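Local coordinates for putative glutaryl-CoA dehydrogenase (Thermus thermophilus, PDB 2EBA), which belongs to the acyl-CoA dehydrogenase family of flavoproteins and carries bound flavin-adenine dinucleotide in an assembly of four chains, at residues 251-256 with 323-328; 28-33 with 83-88; 174-179 with 234-239; 41-46 with 167-172. All coordinates share one frame; numbering follows the deposited sequence.

How the interactions relate
Interactions 2 and 4 interleave along the chain, in the order 28-33, 41-46, 83-88, 167-172; interaction 3 and then interaction 1 follow in series. Helix 235-269 ties the last two together: its start packs on a strand in interaction 3, and further along it meets helix 315-340 in interaction 1, the two centres being about 27 Å apart. Interactions 1 and 2 touch, with E83 packed against G251 and A255, and interactions 2 and 4 touch where F43 meets the backbone of G88; in both cases the centres lie about 16 Å apart. Interactions 3 and 4 adjoin in sequence. The contacts therefore link N-terminal helices, middle-domain strands and loop, and C-terminal helices.

Interaction 1: residues 251-256 with 323-328; sequences GAMGAL and RQNVWK
With CG1 of V326 swung opposite its backbone N (chi1 179°), the other methyl, CG2, lies beside that N and reaches the CB of A252 at 4.2 Å. N325 has chi1 -66°, which sets CG opposite its own carbonyl carbon and brings it to 4.2 Å from SD of M253, whose bent chain crosses the N325 side chain at about a right angle. The helix backbone itself points N325 CB at the alanine methyl, 3.9 Å from A252 CB. That methyl also rests on the backbone between the two residues, 3.8 Å from the O of N325 and 4.1 Å from the N of V326. No hydrogen bond spans the contact; the touching atoms meet by van der Waals packing.

This is near-parallel helix packing in the C-terminal helical part of the acyl-CoA dehydrogenase fold: the short segments of helices 235-269 and 315-340 run 20° apart, with their axes 8.6 Å from each other. A252 CA and V326 CA are 5.4 Å apart, a close approach consistent with the small alanine at this point. Helix 281-309 closes one flank, where H294 touches M253 and L300 touches N325. Farther round helix 315-340, K328 NZ forms salt bridges with E296 of its own chain and with E296 of the second subunit, so the same helix also faces the subunit interface.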
loop_
_atom_site.group_PDB
_atom_site.type_symbol
_atom_site.label_atom_id
_atom_site.label_comp_id
_atom_site.label_asym_id
_atom_site.label_seq_id
_atom_site.Cartn_x
_atom_site.Cartn_y
_atom_site.Cartn_z
ATOM N N GLY A 251 -1.826 0.667 24.368
ATOM C CA GLY A 251 -0.696 -0.248 24.389
ATOM C C GLY A 251 -0.016 -0.408 23.033
ATOM O O GLY A 251 1.211 -0.524 22.962
ATOM N N ALA A 252 -0.810 -0.415 21.961
ATOM C CA ALA A 252 -0.297 -0.556 20.596
ATOM C C ALA A 252 0.778 0.479 20.334
ATOM O O ALA A 252 1.790 0.203 19.683
ATOM C CB ALA A 252 -1.433 -0.387 19.586
ATOM N N MET A 253 0.554 1.683 20.851
ATOM C CA MET A 253 1.494 2.782 20.674
ATOM C C MET A 253 2.778 2.546 21.460
ATOM O O MET A 253 3.840 3.052 21.094
ATOM C CB MET A 253 0.855 4.107 21.096
ATOM C CG MET A 253 -0.118 4.678 20.078
ATOM S SD MET A 253 0.248 4.151 18.393
ATOM C CE MET A 253 1.704 5.133 18.039
ATOM N N GLY A 254 2.680 1.776 22.540
ATOM C CA GLY A 254 3.846 1.467 23.344
ATOM C C GLY A 254 4.771 0.466 22.679
ATOM O O GLY A 254 5.990 0.615 22.731
ATOM N N ALA A 255 4.198 -0.570 22.070
ATOM C CA ALA A 255 4.996 -1.578 21.377
ATOM C C ALA A 255 5.621 -0.914 20.142
ATOM O O ALA A 255 6.669 -1.337 19.656
ATOM C CB ALA A 255 4.110 -2.767 20.956
ATOM N N LEU A 256 4.963 0.133 19.647
ATOM C CA LEU A 256 5.451 0.866 18.485
ATOM C C LEU A 256 6.689 1.651 18.898
ATOM O O LEU A 256 7.661 1.705 18.169
ATOM C CB LEU A 256 4.374 1.817 17.952
ATOM C CG LEU A 256 4.498 2.242 16.475
ATOM C CD1 LEU A 256 3.285 3.045 16.036
ATOM C CD2 LEU A 256 5.745 3.061 16.285
ATOM N N ARG A 323 -8.457 -0.280 15.517
ATOM C CA ARG A 323 -8.162 -0.666 14.142
ATOM C C ARG A 323 -6.926 0.033 13.621
ATOM O O ARG A 323 -5.981 -0.618 13.179
ATOM C CB ARG A 323 -9.352 -0.315 13.252
ATOM C CG ARG A 323 -9.222 -0.717 11.792
ATOM C CD ARG A 323 -9.629 0.451 10.919
ATOM N NE ARG A 323 -10.035 0.056 9.583
ATOM C CZ ARG A 323 -9.987 0.862 8.534
ATOM N NH1 ARG A 323 -9.543 2.106 8.664
ATOM N NH2 ARG A 323 -10.404 0.427 7.357
ATOM N N GLN A 324 -6.927 1.363 13.685
ATOM C CA GLN A 324 -5.791 2.148 13.198
ATOM C C GLN A 324 -4.477 1.904 13.940
ATOM O O GLN A 324 -3.451 1.618 13.326
ATOM C CB GLN A 324 -6.096 3.647 13.251
ATOM C CG GLN A 324 -7.204 4.113 12.334
ATOM C CD GLN A 324 -6.993 3.709 10.892
ATOM O OE1 GLN A 324 -7.519 2.695 10.446
ATOM N NE2 GLN A 324 -6.212 4.494 10.160
ATOM N N ASN A 325 -4.503 2.014 15.262
ATOM C CA ASN A 325 -3.287 1.844 16.040
ATOM C C ASN A 325 -2.642 0.466 15.973
ATOM O O ASN A 325 -1.424 0.353 15.858
ATOM C CB ASN A 325 -3.533 2.234 17.508
ATOM C CG ASN A 325 -3.835 3.716 17.674
ATOM O OD1 ASN A 325 -3.972 4.215 18.795
ATOM N ND2 ASN A 325 -3.939 4.427 16.558
ATOM N N VAL A 326 -3.438 -0.588 16.060
ATOM C CA VAL A 326 -2.865 -1.928 16.011
ATOM C C VAL A 326 -2.279 -2.211 14.626
ATOM O O VAL A 326 -1.178 -2.753 14.516
ATOM C CB VAL A 326 -3.929 -3.002 16.415
ATOM C CG1 VAL A 326 -3.333 -4.411 16.336
ATOM C CG2 VAL A 326 -4.425 -2.716 17.842
ATOM N N TRP A 327 -3.000 -1.811 13.580
ATOM C CA TRP A 327 -2.554 -2.015 12.214
ATOM C C TRP A 327 -1.195 -1.372 12.033
ATOM O O TRP A 327 -0.265 -1.981 11.500
ATOM C CB TRP A 327 -3.533 -1.366 11.239
ATOM C CG TRP A 327 -3.192 -1.581 9.806
ATOM C CD1 TRP A 327 -3.399 -0.705 8.776
ATOM C CD2 TRP A 327 -2.673 -2.779 9.218
ATOM N NE1 TRP A 327 -3.045 -1.287 7.584
ATOM C CE2 TRP A 327 -2.598 -2.561 7.825
ATOM C CE3 TRP A 327 -2.264 -4.023 9.735
ATOM C CZ2 TRP A 327 -2.133 -3.542 6.935
ATOM C CZ3 TRP A 327 -1.796 -5.007 8.847
ATOM C CH2 TRP A 327 -1.738 -4.755 7.465
ATOM N N LYS A 328 -1.096 -0.125 12.477
ATOM C CA LYS A 328 0.139 0.646 12.371
ATOM C C LYS A 328 1.273 -0.002 13.136
ATOM O O LYS A 328 2.381 -0.100 12.630
ATOM C CB LYS A 328 -0.090 2.084 12.857
ATOM C CG LYS A 328 -0.969 2.881 11.914
ATOM C CD LYS A 328 -1.350 4.244 12.446
ATOM C CE LYS A 328 -2.275 4.922 11.467
ATOM N NZ LYS A 328 -2.673 6.255 11.989
#

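Interaction 2: residues 28-33 with 83-88; sequences KEALPH and ERVDSG
V85 packs against A30 and L31 in the all-helical N-terminal part of the acyl-CoA dehydrogenase fold, at a place where two helix breaks face each other: helix 72-85 gives way to helix 87-107 on one side, and helix 13-29 to helix 31-39 on the other. From CB, which lies 4.4 Å from CD1 of L31, the valine forks into two methyls. CG1 has the most partners, resting 4.1 Å from the CA of L31 and the same distance from its CD1, with the CB of A30 slightly looser at 4.5 Å. CG2 touches the leucine alone, at 4.2 Å from L31 CD1. One leucine methyl therefore bridges both tips of the valine fork. Chi1 of -158° sets L31 CG opposite its backbone N, and chi2 of 119° then turns CD1 to the valine. No polar bond crosses between the segments.

Charges sit round the apolar patch: R84 NE is salt-bridged to E257 on helix 235-269, and R353 takes both D86 OD1, as a salt bridge, and the backbone O of V85. Across the break between helices 72-85 and 87-107, S87 OG donates to E83 OE2 on its anti lone pair. D86 is the N-cap of helix 87-107, its OD2 accepting the G88 N-H at 2.7 Å from 44° above the carboxylate plane.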
loop_
_atom_site.group_PDB
_atom_site.type_symbol
_atom_site.label_atom_id
_atom_site.label_comp_id
_atom_site.label_asym_id
_atom_site.label_seq_id
_atom_site.Cartn_x
_atom_site.Cartn_y
_atom_site.Cartn_z
ATOM N N LYS A 28 12.771 -2.851 35.519
ATOM C CA LYS A 28 13.735 -3.527 36.328
ATOM C C LYS A 28 13.217 -4.928 36.641
ATOM O O LYS A 28 14.006 -5.844 36.866
ATOM C CB LYS A 28 14.016 -2.745 37.597
ATOM C CG LYS A 28 13.450 -3.334 38.850
ATOM C CD LYS A 28 14.422 -2.972 39.952
ATOM C CE LYS A 28 13.929 -3.412 41.310
ATOM N NZ LYS A 28 15.152 -3.649 42.124
ATOM N N GLU A 29 11.898 -5.108 36.627
ATOM C CA GLU A 29 11.321 -6.394 36.984
ATOM C C GLU A 29 10.810 -7.288 35.870
ATOM O O GLU A 29 10.659 -8.489 36.096
ATOM C CB GLU A 29 10.220 -6.198 38.006
ATOM C CG GLU A 29 10.716 -6.138 39.427
ATOM C CD GLU A 29 9.583 -5.981 40.433
ATOM O OE1 GLU A 29 9.584 -4.964 41.157
ATOM O OE2 GLU A 29 8.684 -6.861 40.500
ATOM N N ALA A 30 10.525 -6.738 34.693
ATOM C CA ALA A 30 9.983 -7.579 33.628
ATOM C C ALA A 30 10.775 -7.604 32.318
ATOM O O ALA A 30 10.986 -8.680 31.754
ATOM C CB ALA A 30 8.523 -7.197 33.338
ATOM N N LEU A 31 11.215 -6.446 31.828
ATOM C CA LEU A 31 11.939 -6.461 30.559
ATOM C C LEU A 31 13.189 -7.336 30.602
ATOM O O LEU A 31 13.502 -8.016 29.633
ATOM C CB LEU A 31 12.302 -5.049 30.115
ATOM C CG LEU A 31 12.565 -4.955 28.614
ATOM C CD1 LEU A 31 11.599 -3.996 27.950
ATOM C CD2 LEU A 31 13.999 -4.515 28.425
ATOM N N PRO A 32 13.909 -7.355 31.743
ATOM C CA PRO A 32 15.110 -8.194 31.787
ATOM C C PRO A 32 14.830 -9.676 31.530
ATOM O O PRO A 32 15.744 -10.427 31.215
ATOM C CB PRO A 32 15.650 -7.968 33.200
ATOM C CG PRO A 32 15.208 -6.580 33.500
ATOM C CD PRO A 32 13.791 -6.561 32.984
ATOM N N HIS A 33 13.569 -10.092 31.645
ATOM C CA HIS A 33 13.220 -11.499 31.471
ATOM C C HIS A 33 12.263 -11.826 30.339
ATOM O O HIS A 33 12.188 -12.974 29.917
ATOM C CB HIS A 33 12.615 -12.026 32.770
ATOM C CG HIS A 33 13.336 -11.561 33.995
ATOM N ND1 HIS A 33 14.456 -12.194 34.482
ATOM C CD2 HIS A 33 13.137 -10.482 34.787
ATOM C CE1 HIS A 33 14.919 -11.525 35.522
ATOM N NE2 HIS A 33 14.139 -10.481 35.728
ATOM N N GLU A 83 2.488 -2.939 27.247
ATOM C CA GLU A 83 2.659 -3.439 25.883
ATOM C C GLU A 83 4.040 -3.158 25.340
ATOM O O GLU A 83 4.603 -3.947 24.586
ATOM C CB GLU A 83 1.628 -2.800 24.960
ATOM C CG GLU A 83 1.467 -3.514 23.634
ATOM C CD GLU A 83 0.054 -4.011 23.425
ATOM O OE1 GLU A 83 -0.881 -3.309 23.878
ATOM O OE2 GLU A 83 -0.121 -5.083 22.806
ATOM N N ARG A 84 4.611 -2.026 25.725
ATOM C CA ARG A 84 5.935 -1.648 25.277
ATOM C C ARG A 84 6.940 -2.750 25.677
ATOM O O ARG A 84 7.997 -2.923 25.056
ATOM C CB ARG A 84 6.308 -0.348 25.923
ATOM C CG ARG A 84 7.677 0.174 25.619
ATOM C CD ARG A 84 7.756 1.491 26.360
ATOM N NE ARG A 84 9.109 1.985 26.581
ATOM C CZ ARG A 84 9.992 1.446 27.429
ATOM N NH1 ARG A 84 9.683 0.365 28.156
ATOM N NH2 ARG A 84 11.193 2.002 27.574
ATOM N N VAL A 85 6.610 -3.475 26.739
ATOM C CA VAL A 85 7.483 -4.558 27.162
ATOM C C VAL A 85 7.038 -5.785 26.363
ATOM O O VAL A 85 7.826 -6.364 25.619
ATOM C CB VAL A 85 7.343 -4.848 28.659
ATOM C CG1 VAL A 85 8.217 -6.018 29.021
ATOM C CG2 VAL A 85 7.734 -3.624 29.470
ATOM N N ASP A 86 5.769 -6.164 26.527
ATOM C CA ASP A 86 5.192 -7.304 25.824
ATOM C C ASP A 86 3.664 -7.265 25.881
ATOM O O ASP A 86 3.090 -6.988 26.933
ATOM C CB ASP A 86 5.679 -8.608 26.439
ATOM C CG ASP A 86 5.277 -9.821 25.616
ATOM O OD1 ASP A 86 5.982 -10.138 24.631
ATOM O OD2 ASP A 86 4.243 -10.442 25.944
ATOM N N SER A 87 3.016 -7.549 24.747
ATOM C CA SER A 87 1.554 -7.545 24.650
ATOM C C SER A 87 0.906 -8.546 25.621
ATOM O O SER A 87 -0.236 -8.367 26.039
ATOM C CB SER A 87 1.103 -7.879 23.214
ATOM O OG SER A 87 1.650 -6.998 22.244
ATOM N N GLY A 88 1.626 -9.606 25.971
ATOM C CA GLY A 88 1.065 -10.580 26.882
ATOM C C GLY A 88 0.851 -9.997 28.265
ATOM O O GLY A 88 -0.127 -10.313 28.959
#

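Interaction 3: residues 174-179 with 234-239; sequences VIWAKD and LKAPLS
P237 lies flat over the indole of W176, and that overlap is the tight half of the contact. CB of P237 stands 3.8 Å from the centroid of the six-membered ring of W176, only 16° off the ring normal, a CH-pi contact over the face. The proline ring continues toward the far rim, with CD of P237 3.6 Å from CZ3 of W176. Next to it the methyl of A236 approaches obliquely, CB lying 3.7 Å from CZ3 and 3.8 Å from CH2 of the same indole. The torsion behind this is chi1 of W176, -57°, which holds CG beside the backbone N and opposite the carbonyl carbon while the benzo end reaches out to the helix.

The other side is different. Past W176 the chain runs on to the partly exposed K178 and the exposed D179; on the facing segment K235 is exposed as well. Neither the lysines nor the aspartate joins the contact, so a single aromatic side chain carries the strand's share of it. F129 meets the indole with the ring planes about 55° apart, and M144 and V184 also touch the side chain; the backbone O of W176 accepts from K161 NZ.

The side chain of W176 comes to about 7 Å from a bound flavin-adenine dinucleotide. The arrangement is a strand-to-helix junction of the acyl-CoA dehydrogenase fold, in which the middle beta domain docks on the start of helix 235-269 in the neighbourhood of the bound flavin-adenine dinucleotide.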
loop_
_atom_site.group_PDB
_atom_site.type_symbol
_atom_site.label_atom_id
_atom_site.label_comp_id
_atom_site.label_asym_id
_atom_site.label_seq_id
_atom_site.Cartn_x
_atom_site.Cartn_y
_atom_site.Cartn_z
ATOM N N VAL A 174 -16.068 -15.345 33.300
ATOM C CA VAL A 174 -17.247 -14.626 32.843
ATOM C C VAL A 174 -17.675 -15.308 31.575
ATOM O O VAL A 174 -17.098 -15.086 30.519
ATOM C CB VAL A 174 -16.926 -13.167 32.541
ATOM C CG1 VAL A 174 -18.183 -12.430 32.115
ATOM C CG2 VAL A 174 -16.319 -12.526 33.761
ATOM N N ILE A 175 -18.683 -16.158 31.678
ATOM C CA ILE A 175 -19.142 -16.881 30.519
ATOM C C ILE A 175 -20.405 -16.291 29.953
ATOM O O ILE A 175 -21.321 -15.943 30.698
ATOM C CB ILE A 175 -19.384 -18.365 30.859
ATOM C CG1 ILE A 175 -18.129 -19.178 30.557
ATOM C CG2 ILE A 175 -20.546 -18.913 30.054
ATOM C CD1 ILE A 175 -16.964 -18.856 31.430
ATOM N N TRP A 176 -20.444 -16.180 28.626
ATOM C CA TRP A 176 -21.615 -15.664 27.925
ATOM C C TRP A 176 -22.277 -16.804 27.173
ATOM O O TRP A 176 -21.639 -17.477 26.367
ATOM C CB TRP A 176 -21.221 -14.559 26.936
ATOM C CG TRP A 176 -20.499 -13.444 27.589
ATOM C CD1 TRP A 176 -19.153 -13.335 27.754
ATOM C CD2 TRP A 176 -21.082 -12.344 28.307
ATOM N NE1 TRP A 176 -18.858 -12.248 28.537
ATOM C CE2 TRP A 176 -20.023 -11.622 28.890
ATOM C CE3 TRP A 176 -22.396 -11.907 28.518
ATOM C CZ2 TRP A 176 -20.238 -10.484 29.676
ATOM C CZ3 TRP A 176 -22.607 -10.776 29.303
ATOM C CH2 TRP A 176 -21.532 -10.082 29.870
ATOM N N ALA A 177 -23.556 -17.026 27.457
ATOM C CA ALA A 177 -24.314 -18.086 26.804
ATOM C C ALA A 177 -25.683 -17.552 26.461
ATOM O O ALA A 177 -25.996 -16.416 26.770
ATOM C CB ALA A 177 -24.448 -19.283 27.723
ATOM N N LYS A 178 -26.492 -18.376 25.812
ATOM C CA LYS A 178 -27.847 -17.988 25.455
ATOM C C LYS A 178 -28.845 -18.941 26.122
ATOM O O LYS A 178 -28.471 -20.021 26.585
ATOM C CB LYS A 178 -28.028 -18.009 23.937
ATOM C CG LYS A 178 -27.441 -16.805 23.230
ATOM C CD LYS A 178 -27.808 -16.753 21.742
ATOM C CE LYS A 178 -27.145 -17.863 20.933
ATOM N NZ LYS A 178 -27.208 -17.636 19.459
ATOM N N ASP A 179 -30.110 -18.524 26.174
ATOM C CA ASP A 179 -31.180 -19.312 26.768
ATOM C C ASP A 179 -32.243 -19.619 25.702
ATOM O O ASP A 179 -33.387 -19.971 26.004
ATOM C CB ASP A 179 -31.794 -18.536 27.935
ATOM C CG ASP A 179 -32.384 -17.204 27.505
ATOM O OD1 ASP A 179 -32.742 -16.403 28.390
ATOM O OD2 ASP A 179 -32.501 -16.964 26.285
ATOM N N LEU A 234 -26.286 -8.838 23.644
ATOM C CA LEU A 234 -24.947 -8.798 23.048
ATOM C C LEU A 234 -24.234 -7.537 23.511
ATOM O O LEU A 234 -23.010 -7.504 23.632
ATOM C CB LEU A 234 -25.052 -8.766 21.523
ATOM C CG LEU A 234 -24.094 -9.620 20.688
ATOM C CD1 LEU A 234 -24.115 -9.125 19.256
ATOM C CD2 LEU A 234 -22.687 -9.539 21.234
ATOM N N LYS A 235 -25.016 -6.492 23.762
ATOM C CA LYS A 235 -24.479 -5.225 24.212
ATOM C C LYS A 235 -23.643 -5.310 25.488
ATOM O O LYS A 235 -22.710 -4.528 25.669
ATOM C CB LYS A 235 -25.608 -4.201 24.387
ATOM C CG LYS A 235 -26.733 -4.582 25.334
ATOM C CD LYS A 235 -27.811 -3.487 25.331
ATOM C CE LYS A 235 -28.998 -3.814 26.229
ATOM N NZ LYS A 235 -28.654 -3.884 27.685
ATOM N N ALA A 236 -23.961 -6.249 26.369
ATOM C CA ALA A 236 -23.195 -6.376 27.601
ATOM C C ALA A 236 -21.747 -6.800 27.313
ATOM O O ALA A 236 -20.813 -6.092 27.682
ATOM C CB ALA A 236 -23.876 -7.369 28.548
ATOM N N PRO A 237 -21.536 -7.953 26.648
ATOM C CA PRO A 237 -20.156 -8.361 26.367
ATOM C C PRO A 237 -19.422 -7.386 25.458
ATOM O O PRO A 237 -18.205 -7.208 25.552
ATOM C CB PRO A 237 -20.327 -9.738 25.723
ATOM C CG PRO A 237 -21.649 -9.653 25.106
ATOM C CD PRO A 237 -22.472 -8.974 26.157
ATOM N N LEU A 238 -20.172 -6.747 24.571
ATOM C CA LEU A 238 -19.586 -5.789 23.651
ATOM C C LEU A 238 -19.053 -4.582 24.386
ATOM O O LEU A 238 -17.994 -4.077 24.049
ATOM C CB LEU A 238 -20.608 -5.344 22.610
ATOM C CG LEU A 238 -21.084 -6.432 21.657
ATOM C CD1 LEU A 238 -22.018 -5.858 20.627
ATOM C CD2 LEU A 238 -19.893 -7.053 20.988
ATOM N N SER A 239 -19.782 -4.110 25.390
ATOM C CA SER A 239 -19.334 -2.947 26.142
ATOM C C SER A 239 -17.995 -3.269 26.791
ATOM O O SER A 239 -17.157 -2.382 26.979
ATOM C CB SER A 239 -20.365 -2.566 27.205
ATOM O OG SER A 239 -20.609 -3.639 28.093
#

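Interaction 4: residues 41-46 with 167-172; sequences GVFPTH and GNLAHL
A loop between two N-terminal helices meets the loop between strands 154-165 and 172-178 of the middle beta domain here, at a small interdomain junction of the acyl-CoA dehydrogenase fold. L169 does the work from the second loop, sending one methyl to each of two residues. Its CD1 lies 4.1 Å from CD2 of F43, approaching the phenyl ring obliquely, and the two side chains cross at about a right angle. Its CD2 meets CG2 of T45 at 3.8 Å. The threonine offers that methyl because chi1 of 60° puts CG2 beside the backbone N and opposite the carbonyl carbon.

Between F43 and T45 the chain bends in an inverse gamma turn centred on P44, whose CD sits 3.6 Å above the F43 ring plane near its rim. F92 of helix 87-107 also meets that ring, and V211 touches both F43 and L169, so the F43 end of the contact has further apolar neighbours. T45 is solvent-exposed and, like F43, also touches a crystal neighbour.

With no polar bond between them, these two segments meet through methyl and ring carbons alone, a contact that sets no bond direction.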
loop_
_atom_site.group_PDB
_atom_site.type_symbol
_atom_site.label_atom_id
_atom_site.label_comp_id
_atom_site.label_asym_id
_atom_site.label_seq_id
_atom_site.Cartn_x
_atom_site.Cartn_y
_atom_site.Cartn_z
ATOM N N GLY A 41 7.502 -19.754 26.567
ATOM C CA GLY A 41 6.060 -19.670 26.545
ATOM C C GLY A 41 5.374 -19.690 27.891
ATOM O O GLY A 41 4.409 -20.421 28.088
ATOM N N VAL A 42 5.852 -18.884 28.825
ATOM C CA VAL A 42 5.221 -18.833 30.125
ATOM C C VAL A 42 4.831 -17.415 30.528
ATOM O O VAL A 42 5.481 -16.447 30.141
ATOM C CB VAL A 42 6.146 -19.435 31.207
ATOM C CG1 VAL A 42 7.449 -18.638 31.297
ATOM C CG2 VAL A 42 5.417 -19.470 32.553
ATOM N N PHE A 43 3.745 -17.306 31.287
ATOM C CA PHE A 43 3.284 -16.024 31.792
ATOM C C PHE A 43 3.794 -15.935 33.215
ATOM O O PHE A 43 3.622 -16.860 34.004
ATOM C CB PHE A 43 1.757 -15.922 31.813
ATOM C CG PHE A 43 1.258 -14.598 32.328
ATOM C CD1 PHE A 43 1.206 -13.500 31.489
ATOM C CD2 PHE A 43 0.920 -14.430 33.666
ATOM C CE1 PHE A 43 0.835 -12.249 31.961
ATOM C CE2 PHE A 43 0.545 -13.171 34.154
ATOM C CZ PHE A 43 0.504 -12.081 33.293
ATOM N N PRO A 44 4.425 -14.809 33.566
ATOM C CA PRO A 44 4.972 -14.587 34.906
ATOM C C PRO A 44 3.923 -14.266 35.960
ATOM O O PRO A 44 3.675 -13.101 36.252
ATOM C CB PRO A 44 5.939 -13.437 34.685
ATOM C CG PRO A 44 5.223 -12.639 33.617
ATOM C CD PRO A 44 4.771 -13.697 32.663
ATOM N N THR A 45 3.321 -15.298 36.542
ATOM C CA THR A 45 2.290 -15.104 37.552
ATOM C C THR A 45 2.732 -14.253 38.731
ATOM O O THR A 45 1.942 -13.484 39.276
ATOM C CB THR A 45 1.756 -16.467 38.090
ATOM O OG1 THR A 45 2.826 -17.226 38.675
ATOM C CG2 THR A 45 1.145 -17.265 36.962
ATOM N N HIS A 46 3.996 -14.374 39.134
ATOM C CA HIS A 46 4.524 -13.615 40.266
ATOM C C HIS A 46 4.490 -12.105 40.000
ATOM O O HIS A 46 4.857 -11.307 40.869
ATOM C CB HIS A 46 5.963 -14.003 40.526
ATOM C CG HIS A 46 6.881 -13.623 39.400
ATOM N ND1 HIS A 46 7.960 -12.787 39.567
ATOM C CD2 HIS A 46 6.835 -13.918 38.090
ATOM C CE1 HIS A 46 8.543 -12.587 38.394
ATOM N NE2 HIS A 46 7.882 -13.264 37.474
ATOM N N GLY A 167 -7.368 -18.499 30.811
ATOM C CA GLY A 167 -8.199 -19.682 30.941
ATOM C C GLY A 167 -7.794 -20.623 32.065
ATOM O O GLY A 167 -8.656 -21.085 32.818
ATOM N N ASN A 168 -6.496 -20.908 32.189
ATOM C CA ASN A 168 -5.990 -21.799 33.243
ATOM C C ASN A 168 -5.495 -21.113 34.526
ATOM O O ASN A 168 -5.032 -21.783 35.449
ATOM C CB ASN A 168 -4.869 -22.696 32.705
ATOM C CG ASN A 168 -5.394 -23.846 31.892
ATOM O OD1 ASN A 168 -5.948 -23.656 30.813
ATOM N ND2 ASN A 168 -5.231 -25.052 32.409
ATOM N N LEU A 169 -5.584 -19.790 34.592
ATOM C CA LEU A 169 -5.147 -19.070 35.781
ATOM C C LEU A 169 -6.368 -18.643 36.587
ATOM O O LEU A 169 -6.305 -18.492 37.808
ATOM C CB LEU A 169 -4.352 -17.811 35.394
ATOM C CG LEU A 169 -3.055 -17.881 34.582
ATOM C CD1 LEU A 169 -2.573 -16.466 34.262
ATOM C CD2 LEU A 169 -1.998 -18.623 35.361
ATOM N N ALA A 170 -7.487 -18.476 35.886
ATOM C CA ALA A 170 -8.730 -17.989 36.475
ATOM C C ALA A 170 -9.475 -18.864 37.467
ATOM O O ALA A 170 -9.544 -20.080 37.323
ATOM C CB ALA A 170 -9.684 -17.574 35.360
ATOM N N HIS A 171 -10.035 -18.211 38.482
ATOM C CA HIS A 171 -10.851 -18.883 39.483
ATOM C C HIS A 171 -12.271 -18.536 39.070
ATOM O O HIS A 171 -13.209 -19.286 39.323
ATOM C CB HIS A 171 -10.616 -18.328 40.885
ATOM C CG HIS A 171 -9.176 -18.157 41.234
ATOM N ND1 HIS A 171 -8.457 -17.031 40.890
ATOM C CD2 HIS A 171 -8.316 -18.968 41.894
ATOM C CE1 HIS A 171 -7.215 -17.156 41.326
ATOM N NE2 HIS A 171 -7.104 -18.322 41.938
ATOM N N LEU A 172 -12.419 -17.382 38.426
ATOM C CA LEU A 172 -13.727 -16.916 37.980
ATOM C C LEU A 172 -13.715 -16.741 36.465
ATOM O O LEU A 172 -12.793 -16.156 35.910
ATOM C CB LEU A 172 -14.065 -15.584 38.661
ATOM C CG LEU A 172 -15.546 -15.207 38.694
ATOM C CD1 LEU A 172 -16.313 -16.266 39.475
ATOM C CD2 LEU A 172 -15.722 -13.843 39.327
#